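Local coordinates for protein uroporphyrinogen III cosynthase (HemD) (Helicobacter pylori, PDB 3P9Z) that probably catalyses the cyclisation of linear hydroxymethylbilane to the macrocycle uroporphyrinogen III, with loss of water, in porphyrin biosynthesis, at residues A[126-129]-A[130-134]; A[166-169]-A[170-174]; A[211-214]-A[215-218]. All coordinates share one frame; numbering follows the deposited sequence.

Interaction 1: A[126-129]-A[130-134]; sequences DTIL and LEHGI
L129 and I134 meet where helix 125-131 ends in a Schellman motif, the turn by which the chain of this beta-alpha-beta unit heads into strand 135-146. On the packed side both residues are buried. CD2 of L129 comes within 4.1 Å of CG1 of I134, the two side chains passing each other at a slant. L129 also rests on F105 and F136, and I134 reaches L108, so this side of the last turn lies against helix 105-108 and the next strand. The turn itself is tied by two bonds reaching back into the helix: I134 N donates to L129 O at 3.2 Å, almost straight at 171°, from above the carbonyl plane, and G133 N bonds L130 O at 3.1 Å. G133, with positive phi, is in a conformation glycine adopts readily.

The other side is looser and faces solvent. E131 extends its chain past the carbonyl of T127, its CG 3.4 Å from T127 O, while the hydroxyl of T127 is engaged by S124 O. H132, though exposed, is held more firmly: its chi1 of -83° sets CG beside its own backbone N, and the ring turns back alongside I128. The same ring also meets F105, on which I128 rests as well. I128 O accepts twice, the two donors arriving from opposite faces of its carbonyl plane. One is H132 N, at 3.1 Å; the other is the ring nitrogen, H132 ND1, which approaches I128 O to 3.1 Å in a bent bond, 146° at the hydrogen.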
loop_
_atom_site.group_PDB
_atom_site.type_symbol
_atom_site.label_atom_id
_atom_site.label_comp_id
_atom_site.label_asym_id
_atom_site.label_seq_id
_atom_site.Cartn_x
_atom_site.Cartn_y
_atom_site.Cartn_z
ATOM N N ASP A 126 4.152 -10.009 11.140
ATOM C CA ASP A 126 3.989 -11.299 11.815
ATOM C C ASP A 126 5.222 -11.701 12.636
ATOM O O ASP A 126 5.080 -12.223 13.744
ATOM C CB ASP A 126 3.580 -12.416 10.840
ATOM C CG ASP A 126 4.596 -12.647 9.718
ATOM O OD1 ASP A 126 5.055 -11.660 9.096
ATOM O OD2 ASP A 126 4.921 -13.833 9.446
ATOM N N THR A 127 6.418 -11.452 12.098
ATOM C CA THR A 127 7.666 -11.737 12.816
ATOM C C THR A 127 7.808 -10.785 13.997
ATOM O O THR A 127 8.125 -11.219 15.110
ATOM C CB THR A 127 8.925 -11.638 11.910
ATOM O OG1 THR A 127 9.080 -10.294 11.429
ATOM C CG2 THR A 127 8.823 -12.591 10.734
ATOM N N ILE A 128 7.549 -9.497 13.751
ATOM C CA ILE A 128 7.591 -8.468 14.797
ATOM C C ILE A 128 6.629 -8.785 15.965
ATOM O O ILE A 128 6.996 -8.669 17.136
ATOM C CB ILE A 128 7.296 -7.067 14.213
ATOM C CG1 ILE A 128 8.310 -6.733 13.097
ATOM C CG2 ILE A 128 7.301 -6.011 15.327
ATOM C CD1 ILE A 128 7.979 -5.483 12.260
ATOM N N LEU A 129 5.411 -9.205 15.636
ATOM C CA LEU A 129 4.450 -9.626 16.650
ATOM C C LEU A 129 4.931 -10.849 17.434
ATOM O O LEU A 129 4.900 -10.844 18.668
ATOM C CB LEU A 129 3.087 -9.887 16.012
ATOM C CG LEU A 129 2.324 -8.652 15.522
ATOM C CD1 LEU A 129 1.096 -9.071 14.719
ATOM C CD2 LEU A 129 1.936 -7.726 16.687
ATOM N N LEU A 130 5.383 -11.878 16.712
ATOM C CA LEU A 130 5.957 -13.076 17.320
ATOM C C LEU A 130 7.122 -12.723 18.246
ATOM O O LEU A 130 7.213 -13.251 19.347
ATOM C CB LEU A 130 6.403 -14.098 16.260
ATOM C CG LEU A 130 7.046 -15.399 16.794
ATOM C CD1 LEU A 130 6.000 -16.345 17.406
ATOM C CD2 LEU A 130 7.843 -16.122 15.720
ATOM N N GLU A 131 7.991 -11.810 17.811
ATOM C CA GLU A 131 9.117 -11.366 18.644
ATOM C C GLU A 131 8.657 -10.665 19.917
ATOM O O GLU A 131 9.324 -10.744 20.939
ATOM C CB GLU A 131 10.078 -10.464 17.855
ATOM C CG GLU A 131 11.023 -11.253 16.935
ATOM C CD GLU A 131 11.722 -10.390 15.882
ATOM O OE1 GLU A 131 11.610 -9.136 15.924
ATOM O OE2 GLU A 131 12.389 -10.985 15.002
ATOM N N HIS A 132 7.511 -9.989 19.865
ATOM C CA HIS A 132 6.989 -9.315 21.064
ATOM C C HIS A 132 6.130 -10.230 21.952
ATOM O O HIS A 132 5.604 -9.791 22.974
ATOM C CB HIS A 132 6.246 -8.028 20.686
ATOM C CG HIS A 132 7.150 -6.851 20.477
ATOM N ND1 HIS A 132 7.997 -6.743 19.391
ATOM C CD2 HIS A 132 7.343 -5.730 21.216
ATOM C CE1 HIS A 132 8.670 -5.607 19.471
ATOM N NE2 HIS A 132 8.287 -4.970 20.564
ATOM N N GLY A 133 6.018 -11.502 21.569
ATOM C CA GLY A 133 5.215 -12.489 22.300
ATOM C C GLY A 133 3.721 -12.185 22.318
ATOM O O GLY A 133 3.049 -12.420 23.331
ATOM N N ILE A 134 3.200 -11.667 21.202
ATOM C CA ILE A 134 1.779 -11.356 21.066
ATOM C C ILE A 134 1.013 -12.577 20.541
ATOM O O ILE A 134 1.449 -13.224 19.590
ATOM C CB ILE A 134 1.542 -10.142 20.124
ATOM C CG1 ILE A 134 2.409 -8.932 20.528
ATOM C CG2 ILE A 134 0.050 -9.788 20.035
ATOM C CD1 ILE A 134 2.174 -8.373 21.934
#

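Interaction 2: A[166-169]-A[170-174]; sequences IFTA and ISHAK
The first torsions of T168 and H172 bring a hydroxyl and an imidazole together: chi1 of 63° in T168 sets OG1 between its backbone N and carbonyl carbon, while chi1 of -63° in H172 places CG opposite the carbonyl carbon and beside the residue's own N. OG1 of T168 thereby comes to a point 3.1 Å from H172 ND1, the two side chains crossing at an angle. The setting is the strand-to-helix junction of a beta-alpha-beta unit, where strand 164-167 gives way to helix 170-179 with A169 at the N-cap. The established hydrogen bond of the T168 hydroxyl is with H11 ND1, which ties this junction to the residue following strand 7-10. The imidazole of H172 is further flanked by A169, whose CB stands 3.7 Å from ND1, and by S171, whose OG lies over the centre of one ring face, 3.8 Å above its plane.

The other half of the junction is buried and apolar. From the strand end, the F167 ring slants toward the first turn of the helix, and its CD1 lies 3.6 Å from A173 CA and 4.0 Å from A173 CB. The same ring meets F176 edge-to-face and touches L199 of helix 193-201, so it is enclosed by more than the first turn of helix 170-179.

A169, at the N-cap, offers no side-chain oxygen to the first NH groups of the helix; its carbonyl accepts from two of them, both weakly. H172 N reaches A169 O at 3.3 Å along a bent path, and A173 N approaches A169 O at the same 3.3 Å but straighter, 165° at the hydrogen.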
loop_
_atom_site.group_PDB
_atom_site.type_symbol
_atom_site.label_atom_id
_atom_site.label_comp_id
_atom_site.label_asym_id
_atom_site.label_seq_id
_atom_site.Cartn_x
_atom_site.Cartn_y
_atom_site.Cartn_z
ATOM N N ILE A 166 7.601 9.060 -11.579
ATOM C CA ILE A 166 7.511 9.023 -10.112
ATOM C C ILE A 166 7.039 7.661 -9.618
ATOM O O ILE A 166 5.866 7.272 -9.825
ATOM C CB ILE A 166 6.578 10.155 -9.547
ATOM C CG1 ILE A 166 7.076 11.541 -9.986
ATOM C CG2 ILE A 166 6.494 10.059 -8.018
ATOM C CD1 ILE A 166 6.140 12.704 -9.688
ATOM N N PHE A 167 7.944 6.929 -8.969
ATOM C CA PHE A 167 7.587 5.624 -8.398
ATOM C C PHE A 167 7.263 5.746 -6.917
ATOM O O PHE A 167 8.115 6.169 -6.122
ATOM C CB PHE A 167 8.708 4.606 -8.637
ATOM C CG PHE A 167 9.017 4.385 -10.103
ATOM C CD1 PHE A 167 8.253 3.484 -10.864
ATOM C CD2 PHE A 167 10.064 5.059 -10.715
ATOM C CE1 PHE A 167 8.529 3.276 -12.232
ATOM C CE2 PHE A 167 10.361 4.857 -12.082
ATOM C CZ PHE A 167 9.580 3.957 -12.844
ATOM N N THR A 168 6.043 5.351 -6.548
ATOM C CA THR A 168 5.544 5.574 -5.190
ATOM C C THR A 168 5.623 4.340 -4.296
ATOM O O THR A 168 5.299 4.421 -3.123
ATOM C CB THR A 168 4.096 6.112 -5.198
ATOM O OG1 THR A 168 3.230 5.129 -5.782
ATOM C CG2 THR A 168 4.014 7.396 -6.021
ATOM N N ALA A 169 6.057 3.212 -4.860
ATOM C CA ALA A 169 6.248 1.960 -4.116
ATOM C C ALA A 169 7.018 0.989 -5.001
ATOM O O ALA A 169 7.087 1.185 -6.212
ATOM C CB ALA A 169 4.897 1.347 -3.710
ATOM N N ILE A 170 7.606 -0.037 -4.395
ATOM C CA ILE A 170 8.300 -1.092 -5.131
ATOM C C ILE A 170 7.383 -1.798 -6.140
ATOM O O ILE A 170 7.778 -2.041 -7.284
ATOM C CB ILE A 170 8.953 -2.148 -4.176
ATOM C CG1 ILE A 170 10.126 -1.527 -3.404
ATOM C CG2 ILE A 170 9.402 -3.417 -4.960
ATOM C CD1 ILE A 170 10.663 -2.407 -2.271
ATOM N N SER A 171 6.169 -2.133 -5.724
ATOM C CA SER A 171 5.241 -2.853 -6.607
ATOM C C SER A 171 5.073 -2.106 -7.941
ATOM O O SER A 171 5.013 -2.721 -9.017
ATOM C CB SER A 171 3.884 -3.006 -5.919
ATOM O OG SER A 171 3.307 -1.720 -5.691
ATOM N N HIS A 172 5.035 -0.779 -7.870
ATOM C CA HIS A 172 4.899 0.056 -9.055
ATOM C C HIS A 172 6.130 0.066 -9.970
ATOM O O HIS A 172 6.002 0.008 -11.197
ATOM C CB HIS A 172 4.514 1.477 -8.633
ATOM C CG HIS A 172 3.194 1.533 -7.941
ATOM N ND1 HIS A 172 3.001 2.180 -6.738
ATOM C CD2 HIS A 172 2.002 0.982 -8.269
ATOM C CE1 HIS A 172 1.743 2.033 -6.361
ATOM N NE2 HIS A 172 1.115 1.317 -7.278
ATOM N N ALA A 173 7.319 0.136 -9.368
ATOM C CA ALA A 173 8.565 -0.019 -10.101
ATOM C C ALA A 173 8.634 -1.386 -10.786
ATOM O O ALA A 173 8.940 -1.484 -11.975
ATOM C CB ALA A 173 9.753 0.170 -9.167
ATOM N N LYS A 174 8.336 -2.433 -10.027
ATOM C CA LYS A 174 8.325 -3.796 -10.544
ATOM C C LYS A 174 7.387 -3.941 -11.757
ATOM O O LYS A 174 7.779 -4.484 -12.791
ATOM C CB LYS A 174 7.941 -4.773 -9.420
ATOM C CG LYS A 174 8.119 -6.238 -9.771
ATOM C CD LYS A 174 8.037 -7.118 -8.512
ATOM C CE LYS A 174 8.162 -8.601 -8.875
ATOM N NZ LYS A 174 6.872 -9.159 -9.429
#

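Interaction 3: A[211-214]-A[215-218]; sequences KPSL and EACL
S213 and A216 face each other across the first turn of helix 214-223, the serine hydroxyl turned onto the backbone NH and the alanine methyl turned back toward the preceding loop. With chi1 at 71°, S213 OG sits between its own N and carbonyl carbon, folded in over the helix start. There it accepts from A216 N at 3.0 Å along a nearly straight line, 167° at the hydrogen. The methyl of A216 lies beside this bond, 3.5 Å from S213 OG, and it also lies against the carbonyl of K211, K211 O being 3.2 Å from A216 CB. The long K211 chain itself leads away from the helix.

E215 bends back at chi2 (89°), which carries its carboxylate alongside the start of the helix: OE1 comes to 3.5 Å from S213 CB. C217 turns to the buried side, where it packs on W9 and I191. Behind these side chains the regular helical bonds begin, C217 N to S213 O and L218 N to L214 O, both 3.1 Å.

Just ahead of the cap, P212 is the centre of an inverse gamma turn closed by a weak bond from S213 N to K211 O. The whole is a classic serine N-cap, its side-chain oxygen standing in for the carbonyl that a preceding helical turn would have supplied.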
loop_
_atom_site.group_PDB
_atom_site.type_symbol
_atom_site.label_atom_id
_atom_site.label_comp_id
_atom_site.label_asym_id
_atom_site.label_seq_id
_atom_site.Cartn_x
_atom_site.Cartn_y
_atom_site.Cartn_z
ATOM N N LYS A 211 11.003 14.037 1.658
ATOM C CA LYS A 211 10.114 13.379 2.626
ATOM C C LYS A 211 9.359 12.364 1.782
ATOM O O LYS A 211 9.128 12.615 0.594
ATOM C CB LYS A 211 9.072 14.349 3.202
ATOM C CG LYS A 211 9.615 15.294 4.246
ATOM C CD LYS A 211 8.513 16.056 5.004
ATOM C CE LYS A 211 9.144 17.056 5.960
ATOM N NZ LYS A 211 8.180 17.725 6.873
ATOM N N PRO A 212 8.943 11.231 2.393
ATOM C CA PRO A 212 8.227 10.241 1.579
ATOM C C PRO A 212 6.730 10.564 1.447
ATOM O O PRO A 212 5.875 9.855 1.981
ATOM C CB PRO A 212 8.479 8.922 2.315
ATOM C CG PRO A 212 8.694 9.324 3.764
ATOM C CD PRO A 212 9.264 10.731 3.743
ATOM N N SER A 213 6.435 11.637 0.721
ATOM C CA SER A 213 5.063 12.030 0.440
ATOM C C SER A 213 4.917 12.277 -1.058
ATOM O O SER A 213 5.912 12.506 -1.753
ATOM C CB SER A 213 4.701 13.285 1.229
ATOM O OG SER A 213 5.385 14.413 0.706
ATOM N N LEU A 214 3.683 12.210 -1.554
ATOM C CA LEU A 214 3.398 12.521 -2.950
ATOM C C LEU A 214 3.761 13.968 -3.247
ATOM O O LEU A 214 4.287 14.269 -4.319
ATOM C CB LEU A 214 1.915 12.268 -3.290
ATOM C CG LEU A 214 1.380 10.851 -3.062
ATOM C CD1 LEU A 214 -0.106 10.790 -3.469
ATOM C CD2 LEU A 214 2.197 9.830 -3.844
ATOM N N GLU A 215 3.479 14.847 -2.286
ATOM C CA GLU A 215 3.785 16.265 -2.417
ATOM C C GLU A 215 5.274 16.525 -2.647
ATOM O O GLU A 215 5.643 17.271 -3.557
ATOM C CB GLU A 215 3.290 17.047 -1.189
ATOM C CG GLU A 215 1.756 17.073 -1.039
ATOM C CD GLU A 215 1.163 15.897 -0.236
ATOM O OE1 GLU A 215 1.844 14.874 0.001
ATOM O OE2 GLU A 215 -0.015 16.008 0.162
ATOM N N ALA A 216 6.123 15.909 -1.829
ATOM C CA ALA A 216 7.571 16.022 -2.010
ATOM C C ALA A 216 8.063 15.407 -3.326
ATOM O O ALA A 216 9.034 15.897 -3.900
ATOM C CB ALA A 216 8.326 15.422 -0.812
ATOM N N CYS A 217 7.397 14.359 -3.813
ATOM C CA CYS A 217 7.739 13.774 -5.110
ATOM C C CYS A 217 7.503 14.765 -6.254
ATOM O O CYS A 217 8.265 14.816 -7.227
ATOM C CB CYS A 217 6.910 12.518 -5.394
ATOM S SG CYS A 217 7.311 11.072 -4.405
ATOM N N LEU A 218 6.403 15.505 -6.169
ATOM C CA LEU A 218 6.098 16.480 -7.204
ATOM C C LEU A 218 7.050 17.690 -7.160
ATOM O O LEU A 218 7.480 18.171 -8.220
ATOM C CB LEU A 218 4.630 16.919 -7.142
ATOM C CG LEU A 218 4.175 17.840 -8.276
ATOM C CD1 LEU A 218 4.431 17.209 -9.665
ATOM C CD2 LEU A 218 2.691 18.225 -8.094
#

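Interactions 2 and 3 are neighbours, their centres about 14 Å apart, and they touch directly. I166 CG2 of strand 164-167 packs on C217 CB at 3.6 Å, and T168 CG2 meets L214 CD2 at 3.7 Å, so the start of helix 214-223 lies against the strand-to-helix junction of 166-174. Interaction 1 stands apart, in the other lobe of this two-lobed fold: its centre is about 28 Å from that of interaction 2 and about 31 Å from that of interaction 3. In this family the substrate probably binds in the cleft between the lobes. Near interaction 1, a malonate ion, probably from the crystallisation liquor, lies about 5 Å from the D126 side chain.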